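Local coordinates for hypothetical protein Atu0492 (Agrobacterium tumefaciens str., PDB 2GMY), which is of unknown function but, as an AhpD-like member of the carboxymuconolactone decarboxylase family, probably serves in antioxidant defence, at the interface of chains A and B. Residues are numbered along the deposited sequence; one frame, centred on the assembly and turned at random. Chains: chain A/B, Hypothetical protein Atu0492.

Contact 1: the interface of chains A and B. Residues chain A 17-18, 21, 125, 128-129, 132; chain B 17-18, 21, 128-129, 132.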
ATOM      1  N   ALA A  17      15.819  20.291 -22.994  1.00 17.29           N
ATOM      2  CA  ALA A  17      16.706  19.445 -22.197  1.00 16.80           C
ATOM      3  C   ALA A  17      16.144  18.035 -22.088  1.00 16.72           C
ATOM      4  O   ALA A  17      16.873  17.074 -22.236  1.00 16.13           O
ATOM      5  CB  ALA A  17      16.941  20.031 -20.823  1.00 17.14           C
ATOM      6  N   VAL A  18      14.835  17.915 -21.849  1.00 16.37           N
ATOM      7  CA  VAL A  18      14.220  16.589 -21.804  1.00 16.57           C
ATOM      8  C   VAL A  18      14.245  15.947 -23.185  1.00 16.22           C
ATOM      9  O   VAL A  18      14.506  14.750 -23.298  1.00 16.04           O
ATOM     10  CB  VAL A  18      12.790  16.610 -21.206  1.00 16.77           C
ATOM     11  CG1 VAL A  18      12.219  15.204 -21.149  1.00 18.59           C
ATOM     12  CG2 VAL A  18      12.796  17.199 -19.809  1.00 17.70           C
ATOM     13  N   LEU A  21      17.566  14.266 -23.853  1.00 15.55           N
ATOM     14  CA  LEU A  21      17.676  12.948 -23.222  1.00 16.13           C
ATOM     15  C   LEU A  21      16.910  11.905 -24.030  1.00 15.80           C
ATOM     16  O   LEU A  21      17.401  10.786 -24.246  1.00 15.36           O
ATOM     17  CB  LEU A  21      17.184  12.980 -21.772  1.00 16.10           C
ATOM     18  CG  LEU A  21      17.241  11.642 -21.021  1.00 16.25           C
ATOM     19  CD1 LEU A  21      18.635  11.017 -21.037  1.00 15.81           C
ATOM     20  CD2 LEU A  21      16.746  11.834 -19.586  1.00 17.26           C
ATOM     21  N   VAL A 125      18.508   4.063 -18.027  1.00 11.76           N
ATOM     22  CA  VAL A 125      18.329   5.466 -18.420  1.00 12.22           C
ATOM     23  C   VAL A 125      17.002   5.639 -19.178  1.00 11.65           C
ATOM     24  O   VAL A 125      16.279   6.614 -18.958  1.00 12.18           O
ATOM     25  CB  VAL A 125      19.529   5.942 -19.281  1.00 12.50           C
ATOM     26  CG1 VAL A 125      19.267   7.314 -19.883  1.00 14.11           C
ATOM     27  CG2 VAL A 125      20.815   5.959 -18.430  1.00 12.55           C
ATOM     28  N   GLY A 128      14.311   5.764 -16.723  1.00 11.39           N
ATOM     29  CA  GLY A 128      14.330   7.098 -16.104  1.00 11.40           C
ATOM     30  C   GLY A 128      13.665   8.136 -17.004  1.00 11.36           C
ATOM     31  O   GLY A 128      12.842   8.946 -16.527  1.00 12.06           O
ATOM     32  N   ALA A 129      14.010   8.111 -18.296  1.00 11.77           N
ATOM     33  CA  ALA A 129      13.472   9.071 -19.257  1.00 11.50           C
ATOM     34  C   ALA A 129      11.942   9.012 -19.353  1.00 11.97           C
ATOM     35  O   ALA A 129      11.274  10.045 -19.271  1.00 12.28           O
ATOM     36  CB  ALA A 129      14.118   8.889 -20.628  1.00 12.43           C
ATOM     37  N   THR A 132      10.263  10.459 -16.402  1.00 11.67           N
ATOM     38  CA  THR A 132      10.246  11.916 -16.455  1.00 12.50           C
ATOM     39  C   THR A 132       9.085  12.406 -17.332  1.00 12.47           C
ATOM     40  O   THR A 132       8.293  13.253 -16.904  1.00 12.21           O
ATOM     41  CB  THR A 132      11.605  12.463 -16.916  1.00 13.20           C
ATOM     42  OG1 THR A 132      12.566  12.236 -15.867  1.00 13.76           O
ATOM     43  CG2 THR A 132      11.527  13.970 -17.181  1.00 14.10           C
TER
ATOM     44  N   ALA B  17      24.522  11.592 -21.122  1.00 18.42           N
ATOM     45  CA  ALA B  17      23.160  12.042 -21.415  1.00 17.46           C
ATOM     46  C   ALA B  17      22.401  12.443 -20.141  1.00 17.49           C
ATOM     47  O   ALA B  17      21.709  13.467 -20.112  1.00 17.18           O
ATOM     48  CB  ALA B  17      22.379  10.990 -22.216  1.00 18.26           C
ATOM     49  N   VAL B  18      22.537  11.648 -19.081  1.00 16.72           N
ATOM     50  CA  VAL B  18      21.901  12.007 -17.822  1.00 16.99           C
ATOM     51  C   VAL B  18      22.590  13.229 -17.204  1.00 16.90           C
ATOM     52  O   VAL B  18      21.926  14.118 -16.673  1.00 16.91           O
ATOM     53  CB  VAL B  18      21.831  10.806 -16.853  1.00 16.92           C
ATOM     54  CG1 VAL B  18      21.218  11.224 -15.514  1.00 17.43           C
ATOM     55  CG2 VAL B  18      21.002   9.706 -17.469  1.00 17.03           C
ATOM     56  N   LEU B  21      21.241  16.518 -18.684  1.00 16.13           N
ATOM     57  CA  LEU B  21      19.985  16.979 -18.080  1.00 16.43           C
ATOM     58  C   LEU B  21      20.250  17.611 -16.714  1.00 16.47           C
ATOM     59  O   LEU B  21      19.654  18.625 -16.360  1.00 16.76           O
ATOM     60  CB  LEU B  21      18.968  15.835 -17.967  1.00 16.32           C
ATOM     61  CG  LEU B  21      17.622  16.180 -17.320  1.00 15.57           C
ATOM     62  CD1 LEU B  21      16.872  17.270 -18.099  1.00 15.90           C
ATOM     63  CD2 LEU B  21      16.769  14.919 -17.176  1.00 16.94           C
ATOM     64  N   GLY B 128      11.907  15.241 -12.246  1.00 12.33           N
ATOM     65  CA  GLY B 128      12.172  14.163 -13.182  1.00 12.00           C
ATOM     66  C   GLY B 128      13.625  13.733 -13.154  1.00 12.01           C
ATOM     67  O   GLY B 128      13.920  12.537 -13.068  1.00 12.84           O
ATOM     68  N   ALA B 129      14.533  14.706 -13.221  1.00 11.99           N
ATOM     69  CA  ALA B 129      15.976  14.436 -13.240  1.00 12.65           C
ATOM     70  C   ALA B 129      16.440  13.648 -12.015  1.00 12.20           C
ATOM     71  O   ALA B 129      17.132  12.622 -12.148  1.00 12.51           O
ATOM     72  CB  ALA B 129      16.767  15.740 -13.368  1.00 13.15           C
ATOM     73  N   THR B 132      15.361  10.151 -12.015  1.00 12.02           N
ATOM     74  CA  THR B 132      16.217   9.336 -12.875  1.00 12.92           C
ATOM     75  C   THR B 132      17.512   8.926 -12.167  1.00 12.91           C
ATOM     76  O   THR B 132      17.863   7.734 -12.160  1.00 12.85           O
ATOM     77  CB  THR B 132      16.489  10.059 -14.209  1.00 12.18           C
ATOM     78  OG1 THR B 132      15.261  10.102 -14.957  1.00 14.84           O
ATOM     79  CG2 THR B 132      17.536   9.297 -15.034  1.00 13.83           C
TER
HETATM   80  O   HOH W   1      12.507  10.032 -13.815  1.00 18.72           O
HETATM   81  O   HOH W   2      14.983  12.051 -16.759  1.00 27.89           O

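Contact 2: the interface of chains A and B. Residues chain A 4-5, 139-140; chain B 91, 108, 112, 117, 120.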
ATOM      1  N   ARG A   4      -3.033  21.869 -17.844  1.00 26.86           N
ATOM      2  CA  ARG A   4      -2.660  22.826 -16.804  1.00 25.89           C
ATOM      3  C   ARG A   4      -1.672  23.865 -17.325  1.00 26.12           C
ATOM      4  O   ARG A   4      -1.875  25.072 -17.147  1.00 26.35           O
ATOM      5  CB  ARG A   4      -2.076  22.102 -15.583  1.00 25.40           C
ATOM      6  CG  ARG A   4      -3.093  21.324 -14.762  1.00 23.50           C
ATOM      7  CD  ARG A   4      -2.397  20.491 -13.696  1.00 21.24           C
ATOM      8  NE  ARG A   4      -3.334  19.906 -12.743  1.00 19.40           N
ATOM      9  CZ  ARG A   4      -3.040  18.906 -11.915  1.00 19.42           C
ATOM     10  NH1 ARG A   4      -1.826  18.362 -11.933  1.00 16.60           N
ATOM     11  NH2 ARG A   4      -3.959  18.439 -11.070  1.00 18.36           N
ATOM     12  N   ILE A   5      -0.598  23.392 -17.957  1.00 26.24           N
ATOM     13  CA  ILE A   5       0.442  24.257 -18.507  1.00 26.65           C
ATOM     14  C   ILE A   5       0.889  23.721 -19.866  1.00 27.07           C
ATOM     15  O   ILE A   5       1.062  22.507 -20.031  1.00 27.14           O
ATOM     16  CB  ILE A   5       1.687  24.354 -17.570  1.00 26.21           C
ATOM     17  CG1 ILE A   5       1.316  24.940 -16.204  1.00 27.09           C
ATOM     18  CG2 ILE A   5       2.793  25.209 -18.203  1.00 27.05           C
ATOM     19  CD1 ILE A   5       2.405  24.781 -15.153  1.00 26.59           C
ATOM     20  N   GLY A 139       1.545  15.451 -14.524  1.00 14.82           N
ATOM     21  CA  GLY A 139       1.678  16.683 -13.762  1.00 15.56           C
ATOM     22  C   GLY A 139       0.999  17.883 -14.403  1.00 15.67           C
ATOM     23  O   GLY A 139       0.372  18.689 -13.707  1.00 16.17           O
ATOM     24  N   PHE A 140       1.096  17.997 -15.725  1.00 15.51           N
ATOM     25  CA  PHE A 140       0.510  19.156 -16.420  1.00 15.97           C
ATOM     26  C   PHE A 140      -0.789  18.819 -17.157  1.00 16.45           C
ATOM     27  O   PHE A 140      -1.285  19.620 -17.959  1.00 16.56           O
ATOM     28  CB  PHE A 140       1.546  19.803 -17.349  1.00 16.32           C
ATOM     29  CG  PHE A 140       2.789  20.284 -16.619  1.00 16.92           C
ATOM     30  CD1 PHE A 140       2.698  20.782 -15.322  1.00 18.32           C
ATOM     31  CD2 PHE A 140       4.035  20.232 -17.226  1.00 18.42           C
ATOM     32  CE1 PHE A 140       3.837  21.215 -14.634  1.00 18.08           C
ATOM     33  CE2 PHE A 140       5.180  20.673 -16.552  1.00 17.48           C
ATOM     34  CZ  PHE A 140       5.077  21.166 -15.256  1.00 18.04           C
TER
ATOM     35  N   TRP B  91       4.524  19.228  -3.914  1.00 13.37           N
ATOM     36  CA  TRP B  91       4.630  18.881  -5.335  1.00 13.06           C
ATOM     37  C   TRP B  91       5.710  17.835  -5.567  1.00 13.13           C
ATOM     38  O   TRP B  91       5.489  16.867  -6.294  1.00 13.38           O
ATOM     39  CB  TRP B  91       4.913  20.113  -6.175  1.00 13.81           C
ATOM     40  CG  TRP B  91       4.794  19.925  -7.661  1.00 13.77           C
ATOM     41  CD1 TRP B  91       5.787  20.109  -8.585  1.00 14.59           C
ATOM     42  CD2 TRP B  91       3.609  19.587  -8.411  1.00 15.09           C
ATOM     43  NE1 TRP B  91       5.310  19.881  -9.856  1.00 14.52           N
ATOM     44  CE2 TRP B  91       3.977  19.571  -9.785  1.00 15.46           C
ATOM     45  CE3 TRP B  91       2.282  19.295  -8.061  1.00 15.40           C
ATOM     46  CZ2 TRP B  91       3.064  19.275 -10.805  1.00 15.64           C
ATOM     47  CZ3 TRP B  91       1.370  18.988  -9.080  1.00 14.30           C
ATOM     48  CH2 TRP B  91       1.769  18.982 -10.433  1.00 15.72           C
ATOM     49  N   PHE B 108      -1.184  21.019  -7.125  1.00 19.27           N
ATOM     50  CA  PHE B 108      -0.828  21.907  -8.219  1.00 19.77           C
ATOM     51  C   PHE B 108      -1.176  23.367  -7.913  1.00 20.09           C
ATOM     52  O   PHE B 108      -0.346  24.257  -8.114  1.00 20.04           O
ATOM     53  CB  PHE B 108      -1.490  21.466  -9.531  1.00 19.67           C
ATOM     54  CG  PHE B 108      -1.158  22.359 -10.687  1.00 20.09           C
ATOM     55  CD1 PHE B 108       0.120  22.346 -11.242  1.00 19.87           C
ATOM     56  CD2 PHE B 108      -2.109  23.239 -11.201  1.00 20.93           C
ATOM     57  CE1 PHE B 108       0.440  23.175 -12.302  1.00 20.42           C
ATOM     58  CE2 PHE B 108      -1.803  24.075 -12.263  1.00 22.02           C
ATOM     59  CZ  PHE B 108      -0.527  24.047 -12.819  1.00 20.75           C
ATOM     60  N   ARG B 112       1.114  26.662  -7.564  1.00 21.12           N
ATOM     61  CA  ARG B 112       0.841  27.828  -8.400  1.00 22.61           C
ATOM     62  C   ARG B 112       0.803  29.147  -7.621  1.00 22.57           C
ATOM     63  O   ARG B 112       1.114  30.206  -8.171  1.00 23.01           O
ATOM     64  CB  ARG B 112      -0.494  27.640  -9.099  1.00 22.86           C
ATOM     65  CG  ARG B 112      -0.392  27.097 -10.488  1.00 26.55           C
ATOM     66  CD  ARG B 112      -1.576  27.584 -11.302  1.00 29.91           C
ATOM     67  NE  ARG B 112      -1.236  27.674 -12.715  1.00 33.29           N
ATOM     68  CZ  ARG B 112      -2.111  27.518 -13.704  1.00 34.98           C
ATOM     69  NH1 ARG B 112      -3.386  27.259 -13.433  1.00 35.53           N
ATOM     70  NH2 ARG B 112      -1.705  27.611 -14.964  1.00 36.42           N
ATOM     71  N   ASP B 117       4.453  29.729 -13.882  1.00 22.84           N
ATOM     72  CA  ASP B 117       4.338  28.537 -14.724  1.00 23.50           C
ATOM     73  C   ASP B 117       5.710  28.112 -15.262  1.00 23.48           C
ATOM     74  O   ASP B 117       6.026  26.919 -15.282  1.00 23.18           O
ATOM     75  CB  ASP B 117       3.342  28.754 -15.863  1.00 24.25           C
ATOM     76  CG  ASP B 117       1.896  28.840 -15.375  1.00 26.12           C
ATOM     77  OD1 ASP B 117       1.631  28.625 -14.166  1.00 27.11           O
ATOM     78  OD2 ASP B 117       1.013  29.118 -16.217  1.00 30.17           O
ATOM     79  N   ILE B 120       7.462  26.428 -12.494  1.00 18.64           N
ATOM     80  CA  ILE B 120       6.840  25.113 -12.286  1.00 17.75           C
ATOM     81  C   ILE B 120       7.365  24.086 -13.297  1.00 17.33           C
ATOM     82  O   ILE B 120       7.598  22.924 -12.946  1.00 16.70           O
ATOM     83  CB  ILE B 120       5.294  25.208 -12.318  1.00 17.69           C
ATOM     84  CG1 ILE B 120       4.813  25.979 -11.082  1.00 18.27           C
ATOM     85  CG2 ILE B 120       4.657  23.813 -12.390  1.00 17.74           C
ATOM     86  CD1 ILE B 120       3.343  26.385 -11.097  1.00 18.73           C
TER

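Contact 3: the interface of chains A and B. Residues chain A 7, 11, 14, 18, 136, 140; chain B 24, 118, 121-122, 125.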
ATOM      1  N   TYR A   7       3.826  23.310 -21.397  1.00 28.13           N
ATOM      2  CA  TYR A   7       5.168  23.334 -20.833  1.00 28.26           C
ATOM      3  C   TYR A   7       6.248  23.666 -21.863  1.00 27.98           C
ATOM      4  O   TYR A   7       7.261  24.282 -21.526  1.00 27.99           O
ATOM      5  CB  TYR A   7       5.470  22.040 -20.067  1.00 28.79           C
ATOM      6  CG  TYR A   7       5.298  20.778 -20.870  1.00 29.10           C
ATOM      7  CD1 TYR A   7       6.353  20.265 -21.623  1.00 30.71           C
ATOM      8  CD2 TYR A   7       4.086  20.080 -20.862  1.00 29.48           C
ATOM      9  CE1 TYR A   7       6.211  19.104 -22.362  1.00 31.38           C
ATOM     10  CE2 TYR A   7       3.933  18.910 -21.597  1.00 30.57           C
ATOM     11  CZ  TYR A   7       5.001  18.429 -22.348  1.00 30.78           C
ATOM     12  OH  TYR A   7       4.875  17.272 -23.086  1.00 31.57           O
ATOM     13  N   SER A  11       8.440  26.948 -20.719  1.00 25.95           N
ATOM     14  CA  SER A  11       9.903  26.888 -20.632  1.00 25.01           C
ATOM     15  C   SER A  11      10.515  26.070 -21.759  1.00 24.69           C
ATOM     16  O   SER A  11      10.782  24.875 -21.599  1.00 23.61           O
ATOM     17  CB  SER A  11      10.387  26.375 -19.268  1.00 25.62           C
ATOM     18  OG  SER A  11      11.809  26.364 -19.233  1.00 25.24           O
ATOM     19  N   ALA A  14      13.768  24.040 -20.792  1.00 22.11           N
ATOM     20  CA  ALA A  14      13.540  22.820 -20.016  1.00 21.34           C
ATOM     21  C   ALA A  14      13.048  21.716 -20.931  1.00 20.88           C
ATOM     22  O   ALA A  14      13.531  20.580 -20.865  1.00 20.62           O
ATOM     23  CB  ALA A  14      12.527  23.074 -18.888  1.00 21.31           C
ATOM     24  N   VAL A  18      14.835  17.915 -21.849  1.00 16.37           N
ATOM     25  CA  VAL A  18      14.220  16.589 -21.804  1.00 16.57           C
ATOM     26  C   VAL A  18      14.245  15.947 -23.185  1.00 16.22           C
ATOM     27  O   VAL A  18      14.506  14.750 -23.298  1.00 16.04           O
ATOM     28  CB  VAL A  18      12.790  16.610 -21.206  1.00 16.77           C
ATOM     29  CG1 VAL A  18      12.219  15.204 -21.149  1.00 18.59           C
ATOM     30  CG2 VAL A  18      12.796  17.199 -19.809  1.00 17.70           C
ATOM     31  N   ILE A 136       5.827  14.771 -16.210  1.00 13.18           N
ATOM     32  CA  ILE A 136       5.490  16.006 -16.906  1.00 13.62           C
ATOM     33  C   ILE A 136       4.067  15.946 -17.455  1.00 13.59           C
ATOM     34  O   ILE A 136       3.271  16.861 -17.225  1.00 13.66           O
ATOM     35  CB  ILE A 136       6.509  16.299 -18.034  1.00 13.61           C
ATOM     36  CG1 ILE A 136       7.881  16.605 -17.418  1.00 14.21           C
ATOM     37  CG2 ILE A 136       6.039  17.453 -18.935  1.00 15.06           C
ATOM     38  CD1 ILE A 136       9.043  16.531 -18.421  1.00 15.59           C
ATOM     39  N   PHE A 140       1.096  17.997 -15.725  1.00 15.51           N
ATOM     40  CA  PHE A 140       0.510  19.156 -16.420  1.00 15.97           C
ATOM     41  C   PHE A 140      -0.789  18.819 -17.157  1.00 16.45           C
ATOM     42  O   PHE A 140      -1.285  19.620 -17.959  1.00 16.56           O
ATOM     43  CB  PHE A 140       1.546  19.803 -17.349  1.00 16.32           C
ATOM     44  CG  PHE A 140       2.789  20.284 -16.619  1.00 16.92           C
ATOM     45  CD1 PHE A 140       2.698  20.782 -15.322  1.00 18.32           C
ATOM     46  CD2 PHE A 140       4.035  20.232 -17.226  1.00 18.42           C
ATOM     47  CE1 PHE A 140       3.837  21.215 -14.634  1.00 18.08           C
ATOM     48  CE2 PHE A 140       5.180  20.673 -16.552  1.00 17.48           C
ATOM     49  CZ  PHE A 140       5.077  21.166 -15.256  1.00 18.04           C
TER
ATOM     50  N   TYR B  24      21.535  21.006 -17.267  1.00 18.97           N
ATOM     51  CA  TYR B  24      20.424  21.921 -17.518  1.00 19.31           C
ATOM     52  C   TYR B  24      19.819  22.432 -16.201  1.00 19.45           C
ATOM     53  O   TYR B  24      19.621  23.643 -16.005  1.00 19.42           O
ATOM     54  CB  TYR B  24      19.300  21.325 -18.381  1.00 20.17           C
ATOM     55  CG  TYR B  24      18.115  22.253 -18.284  1.00 20.83           C
ATOM     56  CD1 TYR B  24      18.115  23.479 -18.964  1.00 22.55           C
ATOM     57  CD2 TYR B  24      17.059  21.984 -17.407  1.00 22.13           C
ATOM     58  CE1 TYR B  24      17.073  24.376 -18.820  1.00 23.02           C
ATOM     59  CE2 TYR B  24      16.003  22.885 -17.257  1.00 22.50           C
ATOM     60  CZ  TYR B  24      16.024  24.077 -17.964  1.00 23.14           C
ATOM     61  OH  TYR B  24      14.989  24.974 -17.826  1.00 24.09           O
ATOM     62  N   GLU B 118       6.526  29.086 -15.678  1.00 23.41           N
ATOM     63  CA  GLU B 118       7.898  28.816 -16.113  1.00 23.68           C
ATOM     64  C   GLU B 118       8.705  28.116 -15.012  1.00 22.42           C
ATOM     65  O   GLU B 118       9.402  27.132 -15.280  1.00 21.77           O
ATOM     66  CB  GLU B 118       8.613  30.101 -16.542  1.00 23.44           C
ATOM     67  CG  GLU B 118       9.993  29.840 -17.156  1.00 25.89           C
ATOM     68  CD  GLU B 118      10.879  31.075 -17.276  1.00 26.63           C
ATOM     69  OE1 GLU B 118      10.466  32.191 -16.875  1.00 30.53           O
ATOM     70  OE2 GLU B 118      12.010  30.914 -17.770  1.00 31.45           O
ATOM     71  N   VAL B 121       7.561  24.506 -14.547  1.00 16.97           N
ATOM     72  CA  VAL B 121       8.136  23.588 -15.541  1.00 16.85           C
ATOM     73  C   VAL B 121       9.558  23.189 -15.161  1.00 16.63           C
ATOM     74  O   VAL B 121       9.910  22.014 -15.211  1.00 16.59           O
ATOM     75  CB  VAL B 121       8.071  24.159 -16.994  1.00 17.39           C
ATOM     76  CG1 VAL B 121       8.749  23.218 -17.981  1.00 17.33           C
ATOM     77  CG2 VAL B 121       6.632  24.372 -17.402  1.00 16.83           C
ATOM     78  N   LYS B 122      10.366  24.166 -14.746  1.00 16.11           N
ATOM     79  CA  LYS B 122      11.743  23.888 -14.350  1.00 16.08           C
ATOM     80  C   LYS B 122      11.774  22.957 -13.130  1.00 15.46           C
ATOM     81  O   LYS B 122      12.567  21.998 -13.069  1.00 16.26           O
ATOM     82  CB  LYS B 122      12.471  25.193 -14.028  1.00 16.10           C
ATOM     83  CG  LYS B 122      12.640  26.103 -15.230  1.00 18.66           C
ATOM     84  CD  LYS B 122      13.212  27.462 -14.819  1.00 21.03           C
ATOM     85  CE  LYS B 122      13.494  28.323 -16.051  1.00 22.68           C
ATOM     86  NZ  LYS B 122      14.140  29.611 -15.674  1.00 25.45           N
ATOM     87  N   VAL B 125      10.728  19.348 -14.269  1.00 14.05           N
ATOM     88  CA  VAL B 125      11.869  18.715 -14.943  1.00 13.75           C
ATOM     89  C   VAL B 125      12.941  18.311 -13.920  1.00 13.15           C
ATOM     90  O   VAL B 125      13.500  17.204 -13.998  1.00 12.72           O
ATOM     91  CB  VAL B 125      12.459  19.642 -16.037  1.00 14.07           C
ATOM     92  CG1 VAL B 125      13.796  19.116 -16.549  1.00 14.54           C
ATOM     93  CG2 VAL B 125      11.473  19.756 -17.169  1.00 13.75           C
TER
HETATM   94  O   HOH W   3      12.949  28.781 -19.349  1.00 45.56           O

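Contact 1: the interface of chains A and B
A:Leu21 and B:Leu21 meet tip to tip across the two-fold axis, CD2 against CD2 at 3.9 Å, their side chains roughly perpendicular. In each, CG stands anti to the backbone N (chi1 179°), which swings the branch so that CD1 and CD2 reach the partner. CD1 meets the partner's helix 12-27 (12-26 in chain A): A:Leu21 CD1 rests 3.9 Å from B:Ala17 CB, and B:Leu21 CD1 does the same to A:Ala17. Beside them A:Val125 and B:Val18 run antiparallel, both methyls of A:Val125 touching B:Val18 CG2.

Polar groups meet between the two 117-139 helices. Chi1 of -70° at A:Thr132 places OG1 beside the backbone N, where this hydroxyl reaches B:Gly128 O at 3.1 Å and its own A:Gly128 O only weakly, and turns CG2 to B:Gly128 CA. B:Thr132 mirrors it. Each hydroxyl can donate to the partner's carbonyl, but its one proton must be shared out: water 1 touches both hydroxyls and both glycine carbonyls, and water 2 joins the hydroxyls from the opposite side. The structure alone does not show which neighbour it serves. The lack of a side chain at Gly128 probably helps the helices come close, and the patch probably centres an AhpD-like dimer, joining its subunits through leucine packing and shared water.

Contact 2: the interface of chains A and B
A:Gly139 O, the carbonyl at the end of helix 117-139, accepts a hydrogen bond of 2.8 Å from A:Arg4 NH1 and also faces the rim of B:Trp91, whose CH2 lies 3.6 Å away. The bond lies nearly in the guanidinium plane, yet NH1 stands above the carbonyl plane. It ties the N-terminal segment of this carboxymuconolactone decarboxylase family protein to its last helix and helps fix the rotation of the guanidinium.

Stretched out from CG to NE, A:Arg4 runs over B:Phe108 in the opposite direction to that side chain. Its CB meets CZ at the ring tip, and CD sits over the middle of the face, 3.7 Å from the centroid in a CH-pi contact. The guanidinium continues beyond the ring over B:Phe108 CB, its plane only 4° from that of the phenyl group.

A:Ile5 CD1 comes in at the edge of the same ring, 3.8 Å from B:Phe108 CE1, and also touches B:Ile120 CG2. That methyl, anti to its own backbone N, presses on A:Phe140 CE1 at 3.5 Å. B:Asp117 borders A:Ile5 CG1 with its carboxylate carbon. Its OD2 forms a long salt bridge of 3.4 Å with B:Arg112 NH2, whose guanidinium has the rim of B:Phe108 against one face.

Contact 3: the interface of chains A and B
B:Tyr24 reaches from helix 12-27 towards the start of the equivalent helix in chain A, within the all-helical fold of the carboxymuconolactone decarboxylase family. From CB, chi1 of 167° puts CG anti to the backbone N and directs the ring to the backbone of A:Ala14. Farther along, CE2 comes to 3.7 Å from A:Ala14 CA and CE1 nears the backbone N of the same residue. At the tip, CZ lies 3.5 Å from A:Ala14 CA, and the phenolic OH touches A:Ala14 CB at 3.3 Å, lying as near to the backbone N. The A:Ser11 hydroxyl OG is 3.7 Å from this OH, too far for a direct bond.

A:Ser11 instead crosses the interface through water 3, which lies 2.7 Å from its OG and also contacts the carboxylate OE2 of B:Glu118. A salt bridge of 3.3 Å from B:Lys122 NZ to the same OE2 may help position the carboxylate.

B:Val121 splits its methyls: CG1 packs on A:Ser11 CB and A:Ala14 CB, while CG2 meets A:Tyr7 CB at 3.7 Å. Within chain A, A:Ile136 CG2 lies over the middle of one face of the A:Tyr7 ring, backing this side of the interface. B:Val121 CA also faces the A:Phe140 ring tip. One turn onward, B:Val125 CG2 touches A:Ala14 CB at 3.9 Å.

The contacts follow one another along the A-B interface, with contact 3 between the other two: its C-alpha centre lies about 12 Å from that of contact 1 and about 10 Å from that of contact 2, while contacts 1 and 2 are about 19 Å apart. A:Val18 belongs to contacts 1 and 3, A:Phe140 to contacts 2 and 3. Helix 117-139 enters all three, so this helix contributes residues to the interface from the two-fold axis outward. Because two-fold symmetry repeats every contact with the chains exchanged, contacts 2 and 3 recur on the other side of contact 1, consistent with a dimeric unit within the deposited hexamer.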